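Side-chain contacts in protein A6 homolog (Fowlpox virus, PDB 6BR8), which binds phospholipids and is probably essential for the maturation of immature poxvirus particles into mature virions: residues A[22-27]-A[35-40]; A[119-122]-A[126-129]; A[190-193]-A[199-202]. One frame throughout, in Å; residues are numbered along the deposited sequence.

How the interactions relate
All three contacts join neighbouring helices in the largely helical C-terminal part of the protein. Interactions 1 and 2 are partly buried and share an element: helix 112-120, against which side chains of interaction 1 pack, runs into residues 119-122 of interaction 2. Their nearest atoms are about 5 Å apart. Interaction 3 lies at the surface, across the chain's centre from interaction 2, with centres about 36 Å apart. Chemistry follows place: interaction 1 is aliphatic and borders a lipid chain, interaction 2 sets a methyl on an aromatic face, and interaction 3 adds a hydroxyl-carboxylate hydrogen bond, with the neighbouring Lys201 touching a second lipid.

Interaction 1. Residues A[22-27]-A[35-40]; sequences VSLIKS and YKILME. With 6OU ([(2~{R})-1-[2-azanylethoxy(oxidanyl)phosphoryl]oxy-3-hexadecanoyloxy-propan-2-yl] (~{Z})-octadec-9-enoate), chain G.
Ile25 and Ile37 mark the closest backbone approach, 6.8 Å between their CA atoms, where helix segments 22-26 and 35-40 run nearly antiparallel at 160° with axes 9.5 Å apart. The two belong to successive helices, 5-26 and 31-40, which form an alpha-alpha hairpin.

Ile37 points at the other helix and is the side chain most buried by it. Its two branches divide the work: CG2 settles between the two neighbouring residues of the other helix, 3.7 Å from Leu24 CB and 3.8 Å from Ile25 CG1, while CD1, at the end of the extended arm, comes up against Leu24 CB and the backbone carbonyl of Leu24. With CG1 anti to the carbonyl carbon (chi1 -67°), CG2 is turned anti to the backbone N and faces this groove.

Ile25 works on two fronts. Its CG1 touches Ile37, and the terminal CD1 continues to Leu38, lying 3.7 Å from Leu38 CG with the two side chains at about a right angle. The same CD1 meets the palmitoyl chain of the bound phosphatidylethanolamine, 3.5 Å from 6OU C08. The other branch, CG2, lies 3.6 Å from 6OU C12, so the two branches of one isoleucine touch the acyl chain at points four carbons apart. Leu38 comes to the same methylene, with its CD2 3.8 Å from 6OU C08. Tyr113 of helix 112-120 packs on both Ile25 and Leu38, and Phe116 adds to the cover on Leu38.

No hydrogen bond crosses between the segments. The hairpin is held here by aliphatic packing, and the residues on its inner side present branched hydrocarbon to the lipid; such a surface suits an acyl chain without demanding polar groups at fixed positions.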
# COMPACT_ATOMS: atom_id res chain seq x y z
N VAL A 22 6.38 -3.96 -12.07
CA VAL A 22 7.04 -4.61 -10.94
C VAL A 22 7.80 -5.85 -11.40
O VAL A 22 8.97 -6.03 -11.07
CB VAL A 22 6.01 -4.93 -9.84
CG1 VAL A 22 6.61 -5.83 -8.80
CG2 VAL A 22 5.53 -3.63 -9.20
N SER A 23 7.15 -6.70 -12.21
CA SER A 23 7.81 -7.92 -12.68
C SER A 23 9.00 -7.61 -13.58
O SER A 23 9.93 -8.42 -13.65
CB SER A 23 6.82 -8.81 -13.42
OG SER A 23 5.73 -9.15 -12.58
N LEU A 24 8.99 -6.46 -14.27
CA LEU A 24 10.16 -6.06 -15.05
C LEU A 24 11.30 -5.62 -14.15
O LEU A 24 12.47 -5.88 -14.45
CB LEU A 24 9.80 -4.93 -16.02
CG LEU A 24 8.78 -5.20 -17.13
CD1 LEU A 24 8.47 -3.90 -17.90
CD2 LEU A 24 9.26 -6.30 -18.08
N ILE A 25 10.99 -4.97 -13.03
CA ILE A 25 12.05 -4.49 -12.14
C ILE A 25 12.63 -5.64 -11.33
O ILE A 25 13.85 -5.74 -11.18
CB ILE A 25 11.51 -3.38 -11.24
CG1 ILE A 25 11.26 -2.12 -12.09
CG2 ILE A 25 12.48 -3.12 -10.09
CD1 ILE A 25 10.41 -1.09 -11.41
N LYS A 26 11.77 -6.51 -10.80
CA LYS A 26 12.23 -7.67 -10.05
C LYS A 26 13.24 -8.48 -10.85
O LYS A 26 14.35 -8.78 -10.38
CB LYS A 26 11.03 -8.55 -9.67
N SER A 27 12.87 -8.84 -12.08
CA SER A 27 13.65 -9.78 -12.88
C SER A 27 14.64 -9.05 -13.76
O SER A 27 14.97 -9.51 -14.86
CB SER A 27 12.71 -10.64 -13.73
OG SER A 27 12.29 -9.92 -14.88
N TYR A 35 16.17 1.27 -13.55
CA TYR A 35 15.99 2.71 -13.73
C TYR A 35 15.52 3.03 -15.14
O TYR A 35 14.68 3.92 -15.33
CB TYR A 35 17.29 3.45 -13.40
CG TYR A 35 17.24 4.94 -13.65
CD1 TYR A 35 17.01 5.83 -12.61
CD2 TYR A 35 17.48 5.47 -14.92
CE1 TYR A 35 16.97 7.19 -12.83
CE2 TYR A 35 17.45 6.83 -15.14
CZ TYR A 35 17.19 7.69 -14.09
OH TYR A 35 17.17 9.04 -14.32
N LYS A 36 16.08 2.35 -16.14
CA LYS A 36 15.52 2.41 -17.49
C LYS A 36 14.05 2.01 -17.48
O LYS A 36 13.22 2.70 -18.09
CB LYS A 36 16.37 1.53 -18.42
N ILE A 37 13.70 0.93 -16.78
CA ILE A 37 12.32 0.44 -16.76
C ILE A 37 11.37 1.47 -16.16
O ILE A 37 10.26 1.68 -16.66
CB ILE A 37 12.26 -0.90 -16.00
CG1 ILE A 37 13.01 -1.96 -16.80
CG2 ILE A 37 10.82 -1.33 -15.78
CD1 ILE A 37 13.03 -3.34 -16.18
N LEU A 38 11.79 2.15 -15.09
CA LEU A 38 10.94 3.17 -14.51
C LEU A 38 10.80 4.38 -15.45
O LEU A 38 9.69 4.89 -15.66
CB LEU A 38 11.48 3.56 -13.13
CG LEU A 38 11.24 2.50 -12.06
CD1 LEU A 38 12.26 2.62 -10.95
CD2 LEU A 38 9.81 2.61 -11.55
N MSE A 39 11.90 4.84 -16.04
CA MSE A 39 11.86 5.96 -16.99
C MSE A 39 11.05 5.68 -18.25
O MSE A 39 10.40 6.57 -18.79
CB MSE A 39 13.25 6.41 -17.44
CG MSE A 39 14.17 6.97 -16.39
SE MSE A 39 13.60 8.73 -15.75
CE MSE A 39 13.30 9.71 -17.45
N GLU A 40 11.09 4.45 -18.75
CA GLU A 40 10.30 4.17 -19.95
C GLU A 40 8.81 4.20 -19.64
O GLU A 40 8.00 4.42 -20.54
C01 6OU G . 1.08 4.57 -9.21
C02 6OU G . 2.46 3.97 -8.93
C03 6OU G . 3.10 3.37 -10.18
C04 6OU G . 4.55 2.93 -9.93
C05 6OU G . 4.71 1.42 -9.99
C06 6OU G . 6.16 0.99 -10.15
C07 6OU G . 6.79 0.54 -8.83
C08 6OU G . 8.28 0.26 -8.96
C09 6OU G . 8.89 -0.35 -7.70
C10 6OU G . 10.26 0.28 -7.42
C11 6OU G . 11.28 -0.67 -6.81
C12 6OU G . 10.97 -2.16 -6.97
C13 6OU G . 12.10 -3.04 -6.41
C14 6OU G . 13.42 -2.27 -6.30
C15 6OU G . 14.12 -2.45 -4.96
C16 6OU G . 13.59 -1.53 -3.84
O17 6OU G . 12.69 -0.77 -4.04
O18 6OU G . 14.17 -1.59 -2.57
C19 6OU G . 14.26 -0.34 -1.95
C20 6OU G . 15.58 0.27 -2.39
C21 6OU G . 16.56 0.24 -1.22
O22 6OU G . 16.71 -1.11 -0.90
P23 6OU G . 18.20 -1.80 -1.04
O24 6OU G . 18.34 -2.89 0.00
O25 6OU G . 19.25 -0.73 -0.80
O26 6OU G . 18.45 -2.46 -2.53
C27 6OU G . 17.38 -2.70 -3.41
C28 6OU G . 17.87 -3.69 -4.48
N29 6OU G . 16.82 -4.00 -5.42
O30 6OU G . 15.43 1.56 -2.93
C31 6OU G . 14.68 2.53 -2.24
O32 6OU G . 15.18 3.15 -1.37
C33 6OU G . 13.23 2.84 -2.64
C34 6OU G . 13.11 4.18 -3.36
C35 6OU G . 11.75 4.38 -4.02
C36 6OU G . 11.88 5.08 -5.37
C37 6OU G . 10.55 5.59 -5.90
C38 6OU G . 10.04 4.78 -7.09
C39 6OU G . 9.01 5.59 -7.87
C40 6OU G . 7.57 5.37 -7.40
C41 6OU G . 6.96 6.50 -7.10

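Interaction 2. Residues A[119-122]-A[126-129]; sequences KVLP and LFQT
Leu121 and Phe127 make the central contact between residues 119-122, where helix 112-120 runs out, and the short helix 125-130, reached after a short connection.

The aromatic part is a CH-pi contact. Leu121 CD2 sits over one face of the Phe127 ring, 3.6 Å from its centroid and 16° off the ring normal, displaced slightly toward the rim on the CG-CD1 side. Phe127 offers this face because its CG stands anti to the backbone N (chi1 175°), with the ring directed back at the preceding segment. Phe137 of helix 134-154 meets the same ring edge-to-face and also packs on Leu121, while Val138 adds a further contact to that leucine.

The second kind is van der Waals contact of the glutamine with the backbone of the connection, without a hydrogen bond across the segments. Gln128 folds at chi2 and brings its amide alongside, with OE1 3.3 Å from Pro122 CA and 3.5 Å from Leu121 O. The same OE1 lies at the edge of the Phe127 ring, near its plane. Nearer the backbone, Gln128 CG lies 3.7 Å from Pro122 O.

The buried leucine-phenylalanine pair thus joins the two helices to helix 134-154 by dispersion and CH-pi contact, while the outer glutamine-proline layer contributes van der Waals contact at the exposed rim.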
# COMPACT_ATOMS: atom_id res chain seq x y z
N LYS A 119 12.74 12.90 -9.86
CA LYS A 119 12.40 13.39 -11.19
C LYS A 119 10.89 13.51 -11.40
O LYS A 119 10.43 14.36 -12.16
CB LYS A 119 13.01 12.48 -12.26
N VAL A 120 10.11 12.66 -10.73
CA VAL A 120 8.65 12.69 -10.86
C VAL A 120 7.95 13.74 -9.99
O VAL A 120 6.87 14.22 -10.37
CB VAL A 120 7.98 11.32 -10.58
CG1 VAL A 120 8.22 10.26 -11.68
CG2 VAL A 120 8.40 10.80 -9.21
N LEU A 121 8.54 14.12 -8.86
CA LEU A 121 7.78 14.90 -7.88
C LEU A 121 7.43 16.32 -8.31
O LEU A 121 6.35 16.83 -7.94
CB LEU A 121 8.52 14.93 -6.55
CG LEU A 121 8.19 13.72 -5.68
CD1 LEU A 121 9.21 13.56 -4.60
CD2 LEU A 121 6.78 13.83 -5.09
N PRO A 122 8.27 17.01 -9.08
CA PRO A 122 7.86 18.30 -9.63
C PRO A 122 6.72 18.21 -10.64
O PRO A 122 6.16 19.26 -10.99
CB PRO A 122 9.14 18.84 -10.28
CG PRO A 122 10.04 17.66 -10.42
CD PRO A 122 9.73 16.82 -9.23
N LEU A 126 -0.37 17.95 -6.91
CA LEU A 126 -0.71 18.17 -5.51
C LEU A 126 0.50 18.08 -4.60
O LEU A 126 0.44 18.56 -3.46
CB LEU A 126 -1.79 17.19 -5.04
CG LEU A 126 -3.20 17.40 -5.59
CD1 LEU A 126 -4.25 16.65 -4.80
CD2 LEU A 126 -3.53 18.88 -5.64
N PHE A 127 1.60 17.50 -5.06
CA PHE A 127 2.81 17.60 -4.25
C PHE A 127 3.41 18.99 -4.33
O PHE A 127 3.96 19.49 -3.34
CB PHE A 127 3.84 16.56 -4.68
CG PHE A 127 5.14 16.70 -3.94
CD1 PHE A 127 5.34 16.04 -2.74
CD2 PHE A 127 6.14 17.52 -4.43
CE1 PHE A 127 6.52 16.17 -2.05
CE2 PHE A 127 7.33 17.67 -3.73
CZ PHE A 127 7.52 16.99 -2.54
N GLN A 128 3.33 19.64 -5.49
CA GLN A 128 3.83 21.00 -5.59
C GLN A 128 2.96 21.95 -4.78
O GLN A 128 3.47 22.90 -4.17
CB GLN A 128 3.90 21.43 -7.06
CG GLN A 128 5.03 20.78 -7.83
CD GLN A 128 6.39 21.06 -7.21
OE1 GLN A 128 7.18 20.14 -6.98
NE2 GLN A 128 6.67 22.33 -6.94
N THR A 129 1.65 21.69 -4.76
CA THR A 129 0.71 22.51 -4.02
C THR A 129 1.00 22.50 -2.52
O THR A 129 0.71 23.48 -1.83
CB THR A 129 -0.72 22.01 -4.29
OG1 THR A 129 -0.93 21.96 -5.71
CG2 THR A 129 -1.78 22.89 -3.66

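Interaction 3. Residues A[190-193]-A[199-202]; sequences ISEI and MYKN. With PGV ((1R)-2-{[{[(2S)-2,3-dihydroxypropyl]oxy}(hydroxy)phosphoryl]oxy}-1-[(palmitoyloxy)methyl]ethyl (11E)-octadec-11-enoate), chain F.
Tyr200 and Glu192 bridge two consecutive helices, 186-195 and 197-210, in a mostly helical fold where only a short break separates one from the next. The Tyr200 hydroxyl donates a hydrogen bond of 2.9 Å from OH to Glu192 OE2. It reaches that oxygen from the anti side, 15° out of the carboxylate plane, and the carboxylate stands almost upright to the ring, their planes 84° apart. OE2 itself lies close to the plane of the ring at its edge, so the bond extends the phenol outward instead of covering it.

Glu192 reaches the phenol through a bend at chi2 (74°), which folds its chain back and puts CG 3.4 Å from Tyr200 OH. The aromatic ring is flanked on both faces. Over one lies Ile193 CG1, while Ile193 CG2 approaches Tyr200 CB at 4.4 Å; over the centre of the other sits the CE methyl of Met199, a selenomethionine, 3.8 Å above the plane.

Further out, Leu178 of helix 175-180 packs on both Glu192 and Tyr200, and Val173 touches Tyr200 and Met199. The other carboxylate oxygen, Glu192 OE1, faces Arg181 in a long, weak ion pair, which would probably favour the charged carboxylate.

The next residue along the helix, Lys201, belongs to the phosphatidylglycerol pocket. There its aliphatic stem runs along an acyl chain, with Lys201 CB 3.7 Å from PGV C4 and Lys201 CD 3.7 Å from PGV C3.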
# COMPACT_ATOMS: atom_id res chain seq x y z
N ILE A 190 -9.62 -11.17 -7.97
CA ILE A 190 -10.61 -10.17 -7.60
C ILE A 190 -12.00 -10.79 -7.56
O ILE A 190 -12.78 -10.55 -6.63
CB ILE A 190 -10.57 -9.00 -8.59
CG1 ILE A 190 -9.31 -8.16 -8.38
CG2 ILE A 190 -11.82 -8.17 -8.48
CD1 ILE A 190 -9.01 -7.27 -9.58
N SER A 191 -12.34 -11.60 -8.56
CA SER A 191 -13.68 -12.15 -8.63
C SER A 191 -13.93 -13.17 -7.52
O SER A 191 -15.04 -13.24 -6.99
CB SER A 191 -13.92 -12.78 -10.00
OG SER A 191 -15.29 -13.07 -10.19
N GLU A 192 -12.91 -13.98 -7.18
CA GLU A 192 -13.05 -14.95 -6.09
C GLU A 192 -13.37 -14.27 -4.77
O GLU A 192 -14.23 -14.73 -4.01
CB GLU A 192 -11.78 -15.79 -5.91
CG GLU A 192 -11.75 -16.55 -4.59
CD GLU A 192 -12.68 -17.77 -4.53
OE1 GLU A 192 -13.32 -18.13 -5.56
OE2 GLU A 192 -12.80 -18.36 -3.43
N ILE A 193 -12.69 -13.17 -4.48
CA ILE A 193 -12.90 -12.49 -3.21
C ILE A 193 -14.26 -11.79 -3.20
O ILE A 193 -15.01 -11.92 -2.23
CB ILE A 193 -11.73 -11.53 -2.95
CG1 ILE A 193 -10.39 -12.31 -2.92
CG2 ILE A 193 -11.94 -10.77 -1.64
CD1 ILE A 193 -9.16 -11.40 -2.73
N MSE A 199 -16.73 -14.69 3.81
CA MSE A 199 -15.71 -15.64 4.26
C MSE A 199 -14.28 -15.07 4.29
O MSE A 199 -13.58 -15.23 5.29
CB MSE A 199 -15.68 -16.88 3.39
CG MSE A 199 -14.88 -17.96 4.08
SE MSE A 199 -14.39 -19.41 2.89
CE MSE A 199 -12.78 -18.50 2.21
N TYR A 200 -13.84 -14.43 3.20
CA TYR A 200 -12.47 -13.95 3.20
C TYR A 200 -12.33 -12.85 4.24
O TYR A 200 -11.28 -12.75 4.89
CB TYR A 200 -12.05 -13.45 1.82
CG TYR A 200 -11.68 -14.58 0.91
CD1 TYR A 200 -10.47 -15.24 1.04
CD2 TYR A 200 -12.55 -15.02 -0.08
CE1 TYR A 200 -10.14 -16.31 0.21
CE2 TYR A 200 -12.22 -16.07 -0.90
CZ TYR A 200 -11.01 -16.70 -0.75
OH TYR A 200 -10.65 -17.74 -1.58
N LYS A 201 -13.38 -12.06 4.43
CA LYS A 201 -13.26 -11.03 5.46
C LYS A 201 -13.22 -11.64 6.85
O LYS A 201 -12.43 -11.19 7.67
CB LYS A 201 -14.38 -10.00 5.33
CG LYS A 201 -14.18 -9.07 4.11
CD LYS A 201 -15.32 -8.02 3.94
CE LYS A 201 -16.57 -8.65 3.28
NZ LYS A 201 -17.85 -7.86 3.41
N ASN A 202 -14.04 -12.66 7.13
CA ASN A 202 -13.94 -13.36 8.41
C ASN A 202 -12.59 -14.05 8.56
O ASN A 202 -12.04 -14.12 9.66
CB ASN A 202 -15.07 -14.39 8.56
CG ASN A 202 -16.30 -13.81 9.21
OD1 ASN A 202 -16.41 -12.60 9.40
ND2 ASN A 202 -17.24 -14.67 9.57
C01 PGV F . -14.25 -4.93 12.52
C02 PGV F . -15.47 -5.54 11.63
C03 PGV F . -15.29 -7.08 11.57
C04 PGV F . -16.95 -8.96 13.80
C05 PGV F . -16.06 -8.13 14.78
C06 PGV F . -16.50 -8.40 16.28
O01 PGV F . -15.37 -4.97 10.34
O02 PGV F . -13.41 -5.78 9.64
O03 PGV F . -13.67 -5.96 13.33
O04 PGV F . -11.98 -7.40 13.59
O05 PGV F . -16.35 -6.78 14.47
O06 PGV F . -17.91 -8.33 16.36
O11 PGV F . -16.32 -7.73 10.88
O12 PGV F . -17.87 -8.11 13.17
O13 PGV F . -18.58 -9.03 10.86
O14 PGV F . -18.62 -6.50 11.25
C1 PGV F . -14.61 -5.61 9.39
C2 PGV F . -15.22 -6.09 8.07
C3 PGV F . -14.27 -6.01 6.87
C4 PGV F . -13.08 -6.99 6.96
C5 PGV F . -11.97 -6.68 5.95
C6 PGV F . -10.65 -6.35 6.65
C7 PGV F . -9.69 -5.54 5.77
C8 PGV F . -9.66 -5.98 4.28
C9 PGV F . -8.69 -5.10 3.43
C10 PGV F . -7.89 -4.10 4.31
C19 PGV F . -12.37 -6.35 13.08
C20 PGV F . -11.43 -5.56 12.21
C21 PGV F . -10.04 -6.22 12.09
C22 PGV F . -8.96 -5.20 12.43
C23 PGV F . -7.89 -5.04 11.34
C24 PGV F . -6.95 -3.88 11.70
C25 PGV F . -6.10 -3.42 10.52
C26 PGV F . -4.79 -2.77 10.96
C27 PGV F . -3.75 -2.68 9.81
C28 PGV F . -2.88 -1.41 9.92
C29 PGV F . -2.03 -1.09 8.65
C30 PGV F . -1.75 0.44 8.51
C31 PGV F . -0.38 0.80 7.85
C32 PGV F . 0.39 1.91 8.64
C33 PGV F . 1.65 1.40 9.39
C34 PGV F . 1.91 2.19 10.68